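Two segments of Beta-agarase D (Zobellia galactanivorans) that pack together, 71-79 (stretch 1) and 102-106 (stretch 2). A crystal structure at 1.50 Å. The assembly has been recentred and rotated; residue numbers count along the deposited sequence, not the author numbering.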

# COMPACT_ATOMS: atom_id res chain seq x y z
N PHE A 71 4.60 17.00 4.91
CA PHE A 71 3.25 16.60 4.55
C PHE A 71 2.65 15.80 5.68
O PHE A 71 3.27 14.86 6.18
CB PHE A 71 3.27 15.77 3.27
CG PHE A 71 1.91 15.27 2.82
CD1 PHE A 71 0.87 16.16 2.59
CD2 PHE A 71 1.70 13.91 2.62
CE1 PHE A 71 -0.38 15.69 2.16
CE2 PHE A 71 0.47 13.44 2.18
CZ PHE A 71 -0.57 14.34 1.96
N GLU A 72 1.44 16.16 6.08
CA GLU A 72 0.88 15.54 7.27
C GLU A 72 -0.17 14.47 7.00
O GLU A 72 -0.74 13.94 7.93
CB GLU A 72 0.40 16.60 8.28
CG GLU A 72 1.56 17.38 8.94
CD GLU A 72 1.09 18.23 10.13
OE1 GLU A 72 0.16 19.03 9.95
OE2 GLU A 72 1.68 18.09 11.23
N GLY A 73 -0.40 14.18 5.73
CA GLY A 73 -1.33 13.11 5.36
C GLY A 73 -2.52 13.55 4.52
O GLY A 73 -2.82 14.74 4.39
N PRO A 74 -3.20 12.57 3.92
CA PRO A 74 -4.35 12.81 3.07
C PRO A 74 -5.59 13.08 3.90
O PRO A 74 -5.63 12.76 5.10
CB PRO A 74 -4.48 11.49 2.31
CG PRO A 74 -4.03 10.47 3.30
CD PRO A 74 -2.89 11.12 4.04
N GLY A 75 -6.63 13.63 3.26
CA GLY A 75 -7.89 13.80 3.97
C GLY A 75 -7.72 14.57 5.27
O GLY A 75 -6.92 15.51 5.34
N PRO A 76 -8.47 14.17 6.31
CA PRO A 76 -8.31 14.78 7.61
C PRO A 76 -7.27 14.04 8.47
O PRO A 76 -7.30 14.14 9.70
CB PRO A 76 -9.72 14.66 8.18
CG PRO A 76 -10.14 13.30 7.71
CD PRO A 76 -9.58 13.19 6.30
N THR A 77 -6.34 13.31 7.84
CA THR A 77 -5.24 12.66 8.58
C THR A 77 -4.21 13.69 9.05
O THR A 77 -3.85 14.61 8.31
CB THR A 77 -4.49 11.68 7.68
OG1 THR A 77 -5.42 10.75 7.13
CG2 THR A 77 -3.39 10.91 8.46
N LYS A 78 -3.76 13.54 10.30
CA LYS A 78 -2.55 14.24 10.76
C LYS A 78 -1.59 13.21 11.32
O LYS A 78 -1.80 12.66 12.41
CB LYS A 78 -2.86 15.31 11.79
CG LYS A 78 -1.58 16.15 12.11
CD LYS A 78 -1.60 16.77 13.49
CE LYS A 78 -1.33 15.72 14.59
NZ LYS A 78 -1.10 16.37 15.93
N TRP A 79 -0.52 12.94 10.59
CA TRP A 79 0.47 12.01 11.08
C TRP A 79 1.19 12.57 12.31
O TRP A 79 1.49 13.78 12.37
CB TRP A 79 1.46 11.62 9.99
CG TRP A 79 0.87 10.75 8.94
CD1 TRP A 79 0.00 9.70 9.12
CD2 TRP A 79 1.11 10.84 7.55
NE1 TRP A 79 -0.32 9.14 7.91
CE2 TRP A 79 0.36 9.81 6.92
CE3 TRP A 79 1.91 11.68 6.77
CZ2 TRP A 79 0.37 9.63 5.54
CZ3 TRP A 79 1.94 11.48 5.40
CH2 TRP A 79 1.18 10.46 4.80
N THR A 102 -10.49 19.28 14.16
CA THR A 102 -10.97 19.04 12.79
C THR A 102 -9.87 19.36 11.77
O THR A 102 -8.87 20.04 12.09
CB THR A 102 -12.22 19.91 12.46
OG1 THR A 102 -11.86 21.29 12.54
CG2 THR A 102 -13.34 19.64 13.44
N LYS A 103 -10.04 18.87 10.55
CA LYS A 103 -9.09 19.17 9.48
C LYS A 103 -9.82 19.34 8.17
O LYS A 103 -10.74 18.57 7.87
CB LYS A 103 -7.99 18.09 9.35
CG LYS A 103 -7.02 18.32 8.18
CD LYS A 103 -5.76 17.51 8.32
CE LYS A 103 -4.78 17.75 7.17
NZ LYS A 103 -3.47 17.11 7.48
N SER A 104 -9.38 20.33 7.40
CA SER A 104 -9.92 20.66 6.09
C SER A 104 -9.08 20.01 4.99
O SER A 104 -7.84 19.89 5.10
CB SER A 104 -9.95 22.18 5.92
OG SER A 104 -10.24 22.53 4.58
N PHE A 105 -9.75 19.58 3.93
CA PHE A 105 -9.12 19.02 2.76
C PHE A 105 -10.04 19.26 1.56
O PHE A 105 -11.23 19.56 1.73
CB PHE A 105 -8.84 17.52 2.93
CG PHE A 105 -10.09 16.70 3.25
CD1 PHE A 105 -10.56 16.59 4.54
CD2 PHE A 105 -10.76 16.03 2.23
CE1 PHE A 105 -11.72 15.84 4.82
CE2 PHE A 105 -11.91 15.29 2.51
CZ PHE A 105 -12.39 15.19 3.80
N THR A 106 -9.48 19.11 0.37
CA THR A 106 -10.24 19.34 -0.85
C THR A 106 -11.12 18.11 -1.13
O THR A 106 -10.62 16.99 -1.28
CB THR A 106 -9.31 19.64 -2.02
OG1 THR A 106 -8.56 20.82 -1.66
CG2 THR A 106 -10.11 19.92 -3.28
O HOH W 1 -2.42 18.86 9.44
O HOH W 2 -1.86 17.24 5.18

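Stretch 2 is a strand whose side chains alternate, and two of them, Lys-103 and Phe-105, do the work of the contact. Thr-102 begins the strand with its CA-to-CB bond pointing away from stretch 1.

Lys-103 points toward stretch 1 with all four chi angles in t, and this extended chain carries its ammonium to the backbone at the start of the strand 77-79, where Lys-103 NZ donates a hydrogen bond to Thr-77 O (2.7 Å), the one direct hydrogen bond between the stretches. Two waters complete its surroundings: one accepts from NZ and donates to Glu-72 OE1, the other accepts from NZ and donates to Gly-73 O. Lysine suits the place because its methylenes also pack along the way; Lys-103 CB lies 3.8 Å from Pro-76 CA and Lys-103 CE 3.6 Å from Gly-75 O.

Ser-104 points away and is exposed, as a small polar residue can be.

Phe-105 turns back toward stretch 1, its ring packing against Gly-75 and Pro-76, the two central residues of the type II' turn from Pro-74 to Thr-77. Gly-75 CA sits over one face, 4.0 Å from the centroid of the Phe-105 ring, in a CH-pi contact. Positive phi favours glycine here, and a CB would clash with Pro-76 CD. Pro-76 CD lies 3.7 Å from Phe-105 CE1, an apolar contact suited to two buried residues. Thr-106, exposed, lies beyond reach.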